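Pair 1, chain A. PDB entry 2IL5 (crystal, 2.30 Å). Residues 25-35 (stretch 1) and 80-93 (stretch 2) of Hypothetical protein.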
# COMPACT_ATOMS: atom_id res chain seq x y z
N SER A 25 -9.72 -10.98 -12.87
CA SER A 25 -11.01 -10.52 -12.33
C SER A 25 -10.86 -9.59 -11.08
O SER A 25 -9.88 -9.73 -10.33
CB SER A 25 -11.91 -11.71 -11.99
OG SER A 25 -11.47 -12.36 -10.81
N PRO A 26 -11.80 -8.63 -10.89
CA PRO A 26 -11.75 -7.74 -9.70
C PRO A 26 -11.63 -8.53 -8.42
O PRO A 26 -10.87 -8.17 -7.54
CB PRO A 26 -13.10 -7.00 -9.76
CG PRO A 26 -13.37 -6.90 -11.20
CD PRO A 26 -12.91 -8.25 -11.78
N GLU A 27 -12.40 -9.60 -8.33
CA GLU A 27 -12.29 -10.57 -7.27
C GLU A 27 -10.88 -11.11 -6.99
O GLU A 27 -10.53 -11.32 -5.83
CB GLU A 27 -13.18 -11.76 -7.58
CG GLU A 27 -12.68 -13.05 -6.94
CD GLU A 27 -13.70 -14.14 -6.92
OE1 GLU A 27 -14.24 -14.48 -8.00
OE2 GLU A 27 -13.94 -14.67 -5.82
N LEU A 28 -10.12 -11.41 -8.04
CA LEU A 28 -8.73 -11.90 -7.87
C LEU A 28 -7.79 -10.81 -7.38
O LEU A 28 -6.95 -11.06 -6.51
CB LEU A 28 -8.19 -12.58 -9.13
CG LEU A 28 -8.70 -14.01 -9.41
CD1 LEU A 28 -8.07 -14.51 -10.68
CD2 LEU A 28 -8.45 -15.02 -8.26
N VAL A 29 -7.93 -9.60 -7.93
CA VAL A 29 -7.17 -8.45 -7.44
C VAL A 29 -7.56 -8.02 -6.02
O VAL A 29 -6.69 -7.72 -5.20
CB VAL A 29 -7.22 -7.26 -8.42
CG1 VAL A 29 -6.30 -6.14 -7.93
CG2 VAL A 29 -6.78 -7.73 -9.81
N TYR A 30 -8.86 -8.01 -5.73
CA TYR A 30 -9.37 -7.61 -4.41
C TYR A 30 -8.86 -8.58 -3.36
O TYR A 30 -8.45 -8.16 -2.30
CB TYR A 30 -10.91 -7.55 -4.41
CG TYR A 30 -11.54 -7.20 -3.07
CD1 TYR A 30 -12.02 -8.21 -2.20
CD2 TYR A 30 -11.71 -5.85 -2.67
CE1 TYR A 30 -12.59 -7.90 -0.96
CE2 TYR A 30 -12.27 -5.53 -1.45
CZ TYR A 30 -12.72 -6.54 -0.59
OH TYR A 30 -13.32 -6.18 0.62
N GLU A 31 -8.91 -9.87 -3.66
CA GLU A 31 -8.35 -10.90 -2.80
C GLU A 31 -6.89 -10.64 -2.39
O GLU A 31 -6.52 -10.87 -1.22
CB GLU A 31 -8.48 -12.27 -3.47
CG GLU A 31 -8.21 -13.47 -2.55
CD GLU A 31 -8.46 -14.85 -3.22
OE1 GLU A 31 -7.85 -15.16 -4.28
OE2 GLU A 31 -9.24 -15.64 -2.67
N ALA A 32 -6.05 -10.19 -3.33
CA ALA A 32 -4.63 -9.89 -3.06
C ALA A 32 -4.43 -8.95 -1.88
O ALA A 32 -3.43 -9.06 -1.16
CB ALA A 32 -3.97 -9.32 -4.31
N TRP A 33 -5.42 -8.05 -1.68
CA TRP A 33 -5.41 -6.95 -0.73
C TRP A 33 -5.99 -7.34 0.60
O TRP A 33 -5.86 -6.59 1.57
CB TRP A 33 -6.21 -5.72 -1.26
CG TRP A 33 -5.45 -4.87 -2.30
CD1 TRP A 33 -5.37 -5.10 -3.66
CD2 TRP A 33 -4.70 -3.68 -2.04
NE1 TRP A 33 -4.61 -4.10 -4.26
CE2 TRP A 33 -4.18 -3.22 -3.29
CE3 TRP A 33 -4.40 -2.94 -0.88
CZ2 TRP A 33 -3.39 -2.05 -3.41
CZ3 TRP A 33 -3.59 -1.77 -1.00
CH2 TRP A 33 -3.09 -1.35 -2.24
N THR A 34 -6.65 -8.49 0.64
CA THR A 34 -7.53 -8.79 1.78
C THR A 34 -7.34 -10.19 2.30
O THR A 34 -8.02 -10.60 3.25
CB THR A 34 -9.04 -8.56 1.44
OG1 THR A 34 -9.38 -9.33 0.30
CG2 THR A 34 -9.33 -7.07 1.20
N LYS A 35 -6.42 -10.90 1.68
CA LYS A 35 -6.01 -12.20 2.17
C LYS A 35 -4.58 -12.23 2.68
O LYS A 35 -3.63 -12.02 1.92
CB LYS A 35 -6.22 -13.27 1.10
CG LYS A 35 -7.33 -14.23 1.48
CD LYS A 35 -6.93 -14.99 2.78
CE LYS A 35 -5.69 -15.90 2.58
NZ LYS A 35 -4.92 -16.21 3.84
N ILE A 80 -4.95 -0.12 9.91
CA ILE A 80 -6.35 -0.45 10.12
C ILE A 80 -7.07 -0.53 8.78
O ILE A 80 -6.82 0.29 7.89
CB ILE A 80 -7.05 0.67 11.00
CG1 ILE A 80 -6.58 0.61 12.44
CG2 ILE A 80 -8.54 0.53 10.97
CD1 ILE A 80 -6.81 -0.71 13.07
N TYR A 81 -7.98 -1.49 8.63
CA TYR A 81 -8.91 -1.43 7.53
C TYR A 81 -10.04 -0.48 7.90
O TYR A 81 -10.65 -0.62 8.94
CB TYR A 81 -9.46 -2.80 7.23
CG TYR A 81 -8.43 -3.71 6.65
CD1 TYR A 81 -8.10 -3.60 5.30
CD2 TYR A 81 -7.74 -4.64 7.47
CE1 TYR A 81 -7.16 -4.44 4.74
CE2 TYR A 81 -6.79 -5.46 6.94
CZ TYR A 81 -6.50 -5.36 5.55
OH TYR A 81 -5.57 -6.16 4.95
N GLU A 82 -10.28 0.54 7.09
CA GLU A 82 -11.37 1.43 7.41
C GLU A 82 -12.63 1.04 6.62
O GLU A 82 -13.72 1.10 7.11
CB GLU A 82 -10.98 2.89 7.19
CG GLU A 82 -9.70 3.21 7.88
CD GLU A 82 -9.62 4.59 8.42
OE1 GLU A 82 -8.88 5.39 7.79
OE2 GLU A 82 -10.26 4.89 9.46
N SER A 83 -12.43 0.61 5.40
CA SER A 83 -13.51 0.35 4.51
C SER A 83 -13.14 -0.85 3.65
O SER A 83 -12.04 -0.90 3.08
CB SER A 83 -13.78 1.58 3.66
OG SER A 83 -14.99 1.41 2.98
N LEU A 84 -14.05 -1.83 3.60
CA LEU A 84 -13.90 -3.07 2.82
C LEU A 84 -15.21 -3.33 2.09
O LEU A 84 -16.19 -3.81 2.67
CB LEU A 84 -13.60 -4.26 3.76
CG LEU A 84 -12.21 -4.26 4.41
CD1 LEU A 84 -12.10 -5.26 5.50
CD2 LEU A 84 -11.11 -4.50 3.36
N VAL A 85 -15.26 -2.99 0.82
CA VAL A 85 -16.38 -3.42 0.05
C VAL A 85 -15.97 -4.43 -1.03
O VAL A 85 -15.10 -4.16 -1.87
CB VAL A 85 -17.42 -2.25 -0.26
CG1 VAL A 85 -16.88 -0.82 0.04
CG2 VAL A 85 -18.21 -2.42 -1.61
N MSE A 86 -16.56 -5.62 -0.91
CA MSE A 86 -16.25 -6.80 -1.73
C MSE A 86 -16.07 -6.59 -3.22
O MSE A 86 -17.01 -6.18 -3.90
CB MSE A 86 -17.31 -7.85 -1.54
CG MSE A 86 -16.90 -9.19 -2.12
SE MSE A 86 -18.36 -10.42 -2.36
CE MSE A 86 -19.23 -10.33 -0.60
N ASP A 87 -14.85 -6.90 -3.69
CA ASP A 87 -14.41 -6.81 -5.10
C ASP A 87 -14.41 -5.38 -5.59
O ASP A 87 -14.30 -5.14 -6.79
CB ASP A 87 -15.26 -7.71 -6.04
CG ASP A 87 -15.23 -9.16 -5.66
OD1 ASP A 87 -14.28 -9.59 -4.98
OD2 ASP A 87 -16.16 -9.90 -6.06
N GLU A 88 -14.50 -4.42 -4.68
CA GLU A 88 -14.81 -3.06 -5.08
C GLU A 88 -13.90 -1.99 -4.46
O GLU A 88 -13.45 -1.06 -5.14
CB GLU A 88 -16.29 -2.75 -4.76
CG GLU A 88 -16.75 -1.42 -5.27
CD GLU A 88 -18.20 -1.09 -4.92
OE1 GLU A 88 -19.01 -2.02 -4.70
OE2 GLU A 88 -18.52 0.13 -4.91
N TYR A 89 -13.61 -2.11 -3.17
CA TYR A 89 -13.00 -0.96 -2.51
C TYR A 89 -12.38 -1.33 -1.23
O TYR A 89 -13.00 -1.94 -0.37
CB TYR A 89 -14.02 0.18 -2.33
CG TYR A 89 -13.50 1.49 -1.76
CD1 TYR A 89 -12.49 2.22 -2.38
CD2 TYR A 89 -14.09 2.03 -0.61
CE1 TYR A 89 -12.02 3.44 -1.84
CE2 TYR A 89 -13.65 3.25 -0.07
CZ TYR A 89 -12.62 3.94 -0.69
OH TYR A 89 -12.22 5.15 -0.15
N VAL A 90 -11.12 -0.94 -1.12
CA VAL A 90 -10.40 -0.98 0.14
C VAL A 90 -9.90 0.45 0.51
O VAL A 90 -9.23 1.12 -0.28
CB VAL A 90 -9.19 -1.99 0.11
CG1 VAL A 90 -8.46 -1.99 1.44
CG2 VAL A 90 -9.63 -3.39 -0.25
N LYS A 91 -10.30 0.91 1.70
CA LYS A 91 -9.69 2.06 2.39
C LYS A 91 -9.00 1.54 3.65
O LYS A 91 -9.61 0.89 4.50
CB LYS A 91 -10.72 3.12 2.76
CG LYS A 91 -10.15 4.40 3.38
CD LYS A 91 -11.37 5.36 3.68
CE LYS A 91 -11.03 6.64 4.47
NZ LYS A 91 -9.65 7.16 4.06
N MSE A 92 -7.70 1.81 3.74
CA MSE A 92 -6.92 1.37 4.85
C MSE A 92 -5.91 2.46 5.25
O MSE A 92 -5.66 3.41 4.47
CB MSE A 92 -6.24 0.02 4.53
CG MSE A 92 -5.24 0.05 3.41
SE MSE A 92 -4.69 -1.66 2.78
CE MSE A 92 -3.86 -2.26 4.43
N THR A 93 -5.40 2.35 6.47
CA THR A 93 -4.28 3.15 6.92
C THR A 93 -2.92 2.40 6.91
O THR A 93 -2.84 1.15 7.03
CB THR A 93 -4.46 3.77 8.32
OG1 THR A 93 -4.19 2.80 9.32
CG2 THR A 93 -5.83 4.37 8.51

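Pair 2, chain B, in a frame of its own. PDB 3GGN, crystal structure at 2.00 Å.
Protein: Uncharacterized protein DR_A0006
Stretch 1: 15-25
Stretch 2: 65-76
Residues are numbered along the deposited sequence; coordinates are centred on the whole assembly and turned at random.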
# COMPACT_ATOMS: atom_id res chain seq x y z
N PRO B 15 12.11 -14.96 3.52
CA PRO B 15 11.76 -16.39 3.48
C PRO B 15 10.37 -16.63 2.86
O PRO B 15 9.45 -15.82 3.03
CB PRO B 15 11.81 -16.80 4.95
CG PRO B 15 12.85 -15.86 5.52
CD PRO B 15 12.48 -14.54 4.88
N ALA B 16 10.23 -17.76 2.17
CA ALA B 16 8.97 -18.12 1.52
C ALA B 16 7.76 -18.15 2.45
O ALA B 16 6.71 -17.58 2.13
CB ALA B 16 9.11 -19.47 0.80
N GLU B 17 7.90 -18.82 3.59
CA GLU B 17 6.82 -18.93 4.56
C GLU B 17 6.23 -17.58 4.93
O GLU B 17 5.00 -17.41 4.98
CB GLU B 17 7.31 -19.62 5.85
CG GLU B 17 7.64 -21.10 5.72
CD GLU B 17 6.41 -21.98 5.51
OE1 GLU B 17 5.36 -21.69 6.12
OE2 GLU B 17 6.50 -22.97 4.75
N GLN B 18 7.10 -16.61 5.20
CA GLN B 18 6.65 -15.28 5.57
C GLN B 18 5.80 -14.63 4.49
O GLN B 18 4.72 -14.12 4.77
CB GLN B 18 7.86 -14.39 5.86
CG GLN B 18 7.50 -13.00 6.33
CD GLN B 18 8.72 -12.12 6.50
OE1 GLN B 18 9.74 -12.54 7.06
NE2 GLN B 18 8.63 -10.88 6.03
N LEU B 19 6.29 -14.67 3.25
CA LEU B 19 5.57 -14.07 2.12
C LEU B 19 4.25 -14.79 1.87
O LEU B 19 3.23 -14.15 1.58
CB LEU B 19 6.44 -14.13 0.87
CG LEU B 19 7.79 -13.44 1.04
CD1 LEU B 19 8.66 -13.76 -0.16
CD2 LEU B 19 7.60 -11.93 1.20
N TYR B 20 4.28 -16.11 1.98
CA TYR B 20 3.09 -16.93 1.80
C TYR B 20 2.05 -16.52 2.84
O TYR B 20 0.86 -16.44 2.54
CB TYR B 20 3.44 -18.41 1.99
CG TYR B 20 2.24 -19.28 2.32
CD1 TYR B 20 1.50 -19.91 1.31
CD2 TYR B 20 1.84 -19.46 3.64
CE1 TYR B 20 0.39 -20.70 1.62
CE2 TYR B 20 0.74 -20.24 3.95
CZ TYR B 20 0.02 -20.86 2.95
OH TYR B 20 -1.06 -21.65 3.29
N ALA B 21 2.52 -16.24 4.05
CA ALA B 21 1.65 -15.85 5.16
C ALA B 21 0.80 -14.63 4.86
O ALA B 21 -0.37 -14.57 5.24
CB ALA B 21 2.49 -15.61 6.41
N VAL B 22 1.39 -13.64 4.19
CA VAL B 22 0.65 -12.43 3.85
C VAL B 22 -0.44 -12.77 2.85
O VAL B 22 -1.62 -12.49 3.07
CB VAL B 22 1.58 -11.34 3.25
CG1 VAL B 22 0.76 -10.11 2.87
CG2 VAL B 22 2.67 -10.96 4.26
N TRP B 23 -0.05 -13.41 1.75
CA TRP B 23 -1.00 -13.79 0.70
C TRP B 23 -2.13 -14.71 1.17
O TRP B 23 -3.25 -14.60 0.69
CB TRP B 23 -0.27 -14.45 -0.47
CG TRP B 23 0.51 -13.48 -1.28
CD1 TRP B 23 1.71 -12.93 -0.96
CD2 TRP B 23 0.10 -12.88 -2.51
NE1 TRP B 23 2.08 -12.01 -1.91
CE2 TRP B 23 1.11 -11.96 -2.88
CE3 TRP B 23 -1.02 -13.02 -3.34
CZ2 TRP B 23 1.04 -11.18 -4.04
CZ3 TRP B 23 -1.10 -12.25 -4.50
CH2 TRP B 23 -0.07 -11.34 -4.84
N ARG B 24 -1.83 -15.60 2.11
CA ARG B 24 -2.83 -16.54 2.61
C ARG B 24 -3.95 -15.85 3.39
O ARG B 24 -5.04 -16.42 3.56
CB ARG B 24 -2.16 -17.62 3.49
CG ARG B 24 -3.11 -18.74 3.93
CD ARG B 24 -3.65 -19.51 2.73
NE ARG B 24 -4.62 -20.57 3.07
CZ ARG B 24 -5.88 -20.35 3.44
NH1 ARG B 24 -6.36 -19.12 3.54
NH2 ARG B 24 -6.68 -21.39 3.69
N ASP B 25 -3.69 -14.64 3.88
CA ASP B 25 -4.68 -13.86 4.61
C ASP B 25 -5.59 -13.25 3.54
O ASP B 25 -5.40 -12.12 3.11
CB ASP B 25 -3.97 -12.78 5.44
CG ASP B 25 -4.91 -11.69 5.94
OD1 ASP B 25 -6.10 -11.99 6.19
OD2 ASP B 25 -4.46 -10.54 6.09
N GLU B 65 -13.24 -20.64 -4.71
CA GLU B 65 -12.73 -21.67 -3.82
C GLU B 65 -11.22 -21.85 -4.02
O GLU B 65 -10.71 -21.67 -5.12
CB GLU B 65 -13.44 -23.00 -4.09
CG GLU B 65 -12.87 -23.79 -5.26
CD GLU B 65 -13.64 -25.08 -5.55
OE1 GLU B 65 -14.18 -25.70 -4.61
OE2 GLU B 65 -13.69 -25.48 -6.74
N LEU B 66 -10.51 -22.19 -2.95
CA LEU B 66 -9.08 -22.44 -3.05
C LEU B 66 -8.95 -23.81 -3.70
O LEU B 66 -9.61 -24.75 -3.28
CB LEU B 66 -8.42 -22.49 -1.67
CG LEU B 66 -8.35 -21.19 -0.85
CD1 LEU B 66 -7.90 -21.50 0.57
CD2 LEU B 66 -7.40 -20.23 -1.53
N THR B 67 -8.11 -23.93 -4.73
CA THR B 67 -7.93 -25.23 -5.38
C THR B 67 -6.60 -25.84 -4.95
O THR B 67 -6.32 -27.01 -5.23
CB THR B 67 -7.93 -25.10 -6.91
OG1 THR B 67 -9.13 -24.45 -7.34
CG2 THR B 67 -7.87 -26.47 -7.56
N ALA B 68 -5.78 -25.04 -4.27
CA ALA B 68 -4.48 -25.50 -3.79
C ALA B 68 -3.96 -24.54 -2.74
O ALA B 68 -3.98 -23.32 -2.92
CB ALA B 68 -3.48 -25.58 -4.95
N ASP B 69 -3.51 -25.10 -1.62
CA ASP B 69 -2.97 -24.30 -0.54
C ASP B 69 -1.86 -25.11 0.12
O ASP B 69 -2.10 -25.90 1.04
CB ASP B 69 -4.05 -23.96 0.48
CG ASP B 69 -3.51 -23.18 1.67
OD1 ASP B 69 -2.50 -22.46 1.49
OD2 ASP B 69 -4.09 -23.28 2.77
N GLU B 70 -0.65 -24.92 -0.40
CA GLU B 70 0.53 -25.60 0.09
C GLU B 70 1.36 -24.58 0.86
O GLU B 70 2.05 -23.76 0.26
CB GLU B 70 1.33 -26.17 -1.08
CG GLU B 70 0.66 -27.38 -1.71
CD GLU B 70 1.15 -27.65 -3.12
OE1 GLU B 70 2.38 -27.59 -3.35
OE2 GLU B 70 0.30 -27.94 -3.99
N PRO B 71 1.29 -24.63 2.20
CA PRO B 71 2.02 -23.70 3.05
C PRO B 71 3.41 -23.34 2.54
O PRO B 71 4.23 -24.22 2.27
CB PRO B 71 2.06 -24.41 4.39
CG PRO B 71 0.73 -25.11 4.41
CD PRO B 71 0.64 -25.68 3.00
N GLY B 72 3.64 -22.04 2.39
CA GLY B 72 4.93 -21.55 1.94
C GLY B 72 5.34 -21.90 0.53
O GLY B 72 6.48 -21.65 0.14
N LYS B 73 4.43 -22.48 -0.25
CA LYS B 73 4.75 -22.87 -1.63
C LYS B 73 3.81 -22.34 -2.70
O LYS B 73 4.25 -21.79 -3.71
CB LYS B 73 4.77 -24.40 -1.77
CG LYS B 73 6.01 -25.10 -1.25
CD LYS B 73 5.92 -26.59 -1.60
CE LYS B 73 7.21 -27.35 -1.30
NZ LYS B 73 7.49 -27.46 0.16
N ARG B 74 2.51 -22.52 -2.49
CA ARG B 74 1.56 -22.08 -3.49
C ARG B 74 0.14 -21.94 -2.98
O ARG B 74 -0.29 -22.64 -2.06
CB ARG B 74 1.55 -23.05 -4.66
CG ARG B 74 1.15 -24.45 -4.25
CD ARG B 74 0.27 -25.10 -5.30
NE ARG B 74 0.94 -25.21 -6.59
CZ ARG B 74 0.34 -25.65 -7.69
NH1 ARG B 74 -0.94 -26.02 -7.66
NH2 ARG B 74 1.02 -25.71 -8.83
N ILE B 75 -0.60 -21.04 -3.62
CA ILE B 75 -2.00 -20.80 -3.31
C ILE B 75 -2.67 -20.61 -4.66
O ILE B 75 -2.20 -19.84 -5.48
CB ILE B 75 -2.18 -19.51 -2.49
CG1 ILE B 75 -1.29 -19.54 -1.24
CG2 ILE B 75 -3.65 -19.37 -2.11
CD1 ILE B 75 -1.39 -18.28 -0.38
N ALA B 76 -3.75 -21.35 -4.90
CA ALA B 76 -4.49 -21.25 -6.16
C ALA B 76 -5.98 -21.18 -5.87
O ALA B 76 -6.46 -21.80 -4.92
CB ALA B 76 -4.18 -22.46 -7.06

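What geometry do the two pairs share? In each, a helix packs against a β-hairpin, and the start of the helix comes closest to the tight turn between the strands. Superposing 14 central residues gives an RMSD of 0.4 Å. The hairpins close alike: Tyr A89 N donates to Val A85 O at 2.8 Å in pair 1, and Arg B74 N donates to Glu B70 O at 3.1 Å in pair 2. The turn residues Asp A87 and Gly B72 match, both with positive phi (64° and 66°).

What does the matched tyrosine do? Tyr A30 and Tyr B20 both take chi1 t, point toward the hairpin and lay one ring face against the turn. Over that face sits a CH-pi contact: Met A86 CA, from a selenomethionine, lies 4.1 Å from the centroid of the Tyr A30 ring, and Pro B71 CA lies 3.8 Å from that of Tyr B20. The turn backbone presses on the same ring, with Tyr A30 CG 3.4 Å from Asp A87 N and Tyr B20 CG 3.1 Å from Gly B72 N. A branched aliphatic residue adds apolar packing: Tyr A30 CE2 meets Val A90 CG2 at 3.6 Å, and Tyr B20 CE1 meets Ile B75 CG1 at 3.5 Å.

How do the chemistries diverge at the tyrosine hydroxyl? In pair 1 the matched position is aliphatic, and Tyr A30 OH lies 3.7 Å from Leu A84 CB. The matching Asp B69 in pair 2 accepts a very short hydrogen bond from Tyr B20 OH to its OD1, 2.4 Å. Its other oxygen takes a salt bridge from the helix, Arg B24 NE to Asp B69 OD2 at 2.8 Å, nearly straight at 168°. Thr A34, which matches Arg B24, instead packs its methyl on the hairpin, CG2 to Leu A84 CD2 at 3.8 Å. At these two positions pair 1 makes an aliphatic contact where pair 2 makes a salt bridge.

How is the close approach at the turn accommodated? Glu A27 CA and Asp A87 CA are 4.8 Å apart; Glu B17 CA and Gly B72 CA are 4.2 Å apart. In pair 1 the aspartate bends back to the helix, OD1 reaching Glu A27 CA at 3.2 Å, while the end of Glu A27 leads away. In pair 2 the glutamate itself comes nearer, Glu B17 OE2 lying 3.5 Å from Gly B72 CA; an ideal CB on that glycine would sit 2.1 Å from Glu B17 OE2, a clash.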